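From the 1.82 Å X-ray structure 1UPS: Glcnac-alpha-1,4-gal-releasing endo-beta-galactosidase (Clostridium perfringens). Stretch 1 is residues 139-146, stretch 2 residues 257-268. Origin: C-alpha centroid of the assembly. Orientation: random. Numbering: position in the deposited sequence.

Stretch 1, residues 139-146: NTGGGGHQ
Stretch 2, residues 257-268: GSGAHNDVWPKE

Glycine-rich loops show how two chain segments can approach more closely than side chains would allow, leaving a few side chains to complete the contact. In the endo-beta-galactosidase of Clostridium perfringens, residues 139-146 and 257-268 form such a pair, burying 539 Å² between them. Both stretches are mostly loop, each entering a strand at its end (His 145 and Gln 146; Lys 267 and Glu 268). They run in opposite directions: CA atoms pair Thr 140 with Val 264 at 5.6 Å, Gly 142 with Asn 262 at 4.8 Å, Gly 143 with Gly 259 at 3.8 Å and Gly 144 with Ser 258 at 4.9 Å.

The closest of these pairings depends on bare backbone. Gly 143 has phi/psi of -75/144, angles open to any residue, but a CB there would lie 2.1 Å from Ala 260 O and 2.2 Å from Gly 259 C. Gly 142 (70/-166) has positive phi, and its CB would fall 2.5 Å from Asn 262 CG. Gly 144 (133/170) and Gly 259 (113/157) adopt angles that themselves call for glycine. The bare backbone also bonds: Gly 144 N donates to Ser 258 O at 3.0 Å, nearly straight at 161°, whereas the bond from Gly 143 N to Ala 260 O, 3.1 Å long, is weak because its angle is only 122°. Gly 143 CA adds a CA-H...O contact to Ala 260 O at 3.1 Å.

At one end, Ser 258 (-84/8) points toward the first stretch, and its p rotamer, chi1 50°, brings OG to 2.7 Å from His 145 ND1. His 145 (-159/166) leaves its backbone sideways; chi1 of 72° and chi2 of -81° present the ring edge, so OG lies near the ring plane, where the nitrogen can form a hydrogen bond. Either partner could be the donor.

Asn 262 (-85/-169) clamps the two stretches through its amide. It points toward the first stretch with chi1 72° and chi2 3°, placing its amide so that ND2 donates to Thr 140 O at 2.8 Å and 167°. The same conformation turns OD1 back to accept from Val 264 N at 3.1 Å, fixing the amide from both ends. Lys 267 (chi 1-4 m, m, t, t) begins sideways, but its extended outer half carries NZ to Asn 262 O at 2.9 Å and Val 264 O at 2.7 Å, so the ammonium gathers the carbonyls of its own loop. Water 3 accepts from NZ at 2.9 Å and from Asn 262 N at 3.1 Å, and lies 2.8 Å from both Gly 141 O and Gly 143 O, tying this cluster to the first stretch.

Thr 140 (-71/-27) has the largest covered area here, 108 Å². With CB directed toward the second stretch, its p rotamer (chi1 57°) sets CG2 4.0 Å from CG1 of Val 264 (chi1 -177°, t), a methyl contact, and 3.4 Å from Pro 266 O, while OG1 lies 4.0 Å from Lys 267 CD; both branches thus touch the second stretch. The peptide before Pro 266 is cis.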

# COMPACT_ATOMS: atom_id res chain seq x y z
N ASN A 139 -13.05 16.87 6.10
CA ASN A 139 -13.60 16.93 7.47
C ASN A 139 -15.13 16.94 7.50
O ASN A 139 -15.74 17.23 8.54
CB ASN A 139 -13.01 18.16 8.23
CG ASN A 139 -13.55 19.49 7.72
OD1 ASN A 139 -14.36 19.56 6.80
ND2 ASN A 139 -13.09 20.59 8.36
N THR A 140 -15.78 16.61 6.37
CA THR A 140 -17.25 16.69 6.30
C THR A 140 -17.96 15.61 7.11
O THR A 140 -19.12 15.80 7.52
CB THR A 140 -17.77 16.56 4.84
OG1 THR A 140 -17.32 15.32 4.26
CG2 THR A 140 -17.21 17.66 3.95
N GLY A 141 -17.28 14.48 7.30
CA GLY A 141 -17.94 13.27 7.77
C GLY A 141 -18.99 12.75 6.79
O GLY A 141 -19.03 13.19 5.64
N GLY A 142 -19.83 11.83 7.27
CA GLY A 142 -20.90 11.24 6.45
C GLY A 142 -20.37 10.32 5.35
O GLY A 142 -19.20 9.95 5.37
N GLY A 143 -21.22 9.98 4.38
CA GLY A 143 -20.82 9.06 3.31
C GLY A 143 -19.91 9.70 2.27
O GLY A 143 -20.07 10.88 1.91
N GLY A 144 -18.96 8.92 1.76
CA GLY A 144 -18.01 9.43 0.79
C GLY A 144 -16.59 9.04 1.16
O GLY A 144 -16.33 8.51 2.25
N HIS A 145 -15.67 9.28 0.23
CA HIS A 145 -14.25 9.01 0.46
C HIS A 145 -13.41 9.81 -0.51
O HIS A 145 -13.94 10.34 -1.47
CB HIS A 145 -13.93 7.49 0.36
CG HIS A 145 -13.98 6.90 -1.02
ND1 HIS A 145 -15.16 6.53 -1.64
CD2 HIS A 145 -12.98 6.53 -1.86
CE1 HIS A 145 -14.88 5.98 -2.81
NE2 HIS A 145 -13.56 5.97 -2.97
N GLN A 146 -12.12 9.89 -0.24
CA GLN A 146 -11.18 10.45 -1.22
C GLN A 146 -10.25 9.32 -1.63
O GLN A 146 -10.16 8.31 -0.93
CB GLN A 146 -10.39 11.62 -0.62
CG GLN A 146 -9.70 11.30 0.72
CD GLN A 146 -10.45 11.94 1.89
OE1 GLN A 146 -10.64 13.16 1.91
NE2 GLN A 146 -10.90 11.13 2.84
N GLY A 257 -20.04 3.59 -2.95
CA GLY A 257 -20.06 2.48 -2.01
C GLY A 257 -19.62 2.87 -0.61
O GLY A 257 -19.86 2.12 0.35
N SER A 258 -18.96 4.02 -0.49
CA SER A 258 -18.56 4.57 0.81
C SER A 258 -19.67 5.35 1.50
O SER A 258 -19.43 6.00 2.50
CB SER A 258 -17.32 5.46 0.68
OG SER A 258 -17.49 6.42 -0.36
N GLY A 259 -20.89 5.32 0.95
CA GLY A 259 -22.04 5.86 1.66
C GLY A 259 -22.68 7.11 1.07
O GLY A 259 -22.03 7.87 0.34
N ALA A 260 -23.96 7.32 1.41
CA ALA A 260 -24.71 8.48 0.92
C ALA A 260 -24.20 9.74 1.63
O ALA A 260 -23.83 9.68 2.81
CB ALA A 260 -26.21 8.29 1.21
N HIS A 261 -24.21 10.87 0.92
CA HIS A 261 -23.75 12.15 1.47
C HIS A 261 -24.51 12.54 2.74
O HIS A 261 -25.72 12.30 2.84
CB HIS A 261 -23.90 13.29 0.44
CG HIS A 261 -25.32 13.57 0.01
ND1 HIS A 261 -25.93 12.90 -1.03
CD2 HIS A 261 -26.23 14.48 0.45
CE1 HIS A 261 -27.16 13.37 -1.20
NE2 HIS A 261 -27.37 14.34 -0.32
N ASN A 262 -23.79 13.13 3.71
CA ASN A 262 -24.48 13.90 4.75
C ASN A 262 -24.71 15.32 4.23
O ASN A 262 -24.48 15.59 3.04
CB ASN A 262 -23.71 13.88 6.10
CG ASN A 262 -22.42 14.73 6.08
OD1 ASN A 262 -22.08 15.40 5.09
ND2 ASN A 262 -21.68 14.69 7.20
N ASP A 263 -25.12 16.25 5.11
CA ASP A 263 -25.55 17.55 4.63
C ASP A 263 -24.48 18.64 4.72
O ASP A 263 -24.79 19.82 4.61
CB ASP A 263 -26.85 17.97 5.33
CG ASP A 263 -28.00 17.04 4.98
OD1 ASP A 263 -28.80 16.68 5.87
OD2 ASP A 263 -28.17 16.62 3.81
N VAL A 264 -23.21 18.23 4.86
CA VAL A 264 -22.08 19.16 4.90
C VAL A 264 -21.42 19.28 3.54
O VAL A 264 -20.90 18.29 2.99
CB VAL A 264 -21.03 18.72 5.94
CG1 VAL A 264 -19.88 19.76 6.01
CG2 VAL A 264 -21.69 18.55 7.31
N TRP A 265 -21.43 20.50 3.00
CA TRP A 265 -20.91 20.74 1.64
C TRP A 265 -19.93 21.91 1.61
O TRP A 265 -20.01 22.82 2.47
CB TRP A 265 -22.08 21.04 0.70
CG TRP A 265 -23.00 19.87 0.50
CD1 TRP A 265 -24.18 19.63 1.16
CD2 TRP A 265 -22.83 18.79 -0.42
NE1 TRP A 265 -24.74 18.45 0.71
CE2 TRP A 265 -23.95 17.93 -0.28
CE3 TRP A 265 -21.85 18.46 -1.37
CZ2 TRP A 265 -24.10 16.74 -1.03
CZ3 TRP A 265 -22.00 17.29 -2.13
CH2 TRP A 265 -23.13 16.45 -1.95
N PRO A 266 -19.03 21.94 0.63
CA PRO A 266 -18.79 20.87 -0.35
C PRO A 266 -18.04 19.68 0.26
O PRO A 266 -17.48 19.83 1.36
CB PRO A 266 -17.83 21.53 -1.35
CG PRO A 266 -17.99 23.00 -1.11
CD PRO A 266 -18.19 23.12 0.38
N LYS A 267 -18.02 18.55 -0.44
CA LYS A 267 -17.09 17.48 -0.07
C LYS A 267 -15.75 17.87 -0.68
O LYS A 267 -15.64 18.03 -1.91
CB LYS A 267 -17.53 16.10 -0.59
CG LYS A 267 -19.03 15.77 -0.45
CD LYS A 267 -19.52 15.87 1.01
CE LYS A 267 -21.02 15.56 1.05
NZ LYS A 267 -21.63 15.74 2.42
N GLU A 268 -14.73 18.04 0.16
CA GLU A 268 -13.46 18.50 -0.36
C GLU A 268 -12.29 18.01 0.46
O GLU A 268 -12.41 17.78 1.66
CB GLU A 268 -13.43 20.03 -0.45
CG GLU A 268 -13.74 20.79 0.83
CD GLU A 268 -13.85 22.31 0.57
OE1 GLU A 268 -13.44 23.10 1.43
OE2 GLU A 268 -14.35 22.71 -0.51
O HOH W 1 -13.14 19.03 4.12
O HOH W 2 -14.32 21.45 4.10
O HOH W 3 -20.73 13.14 3.42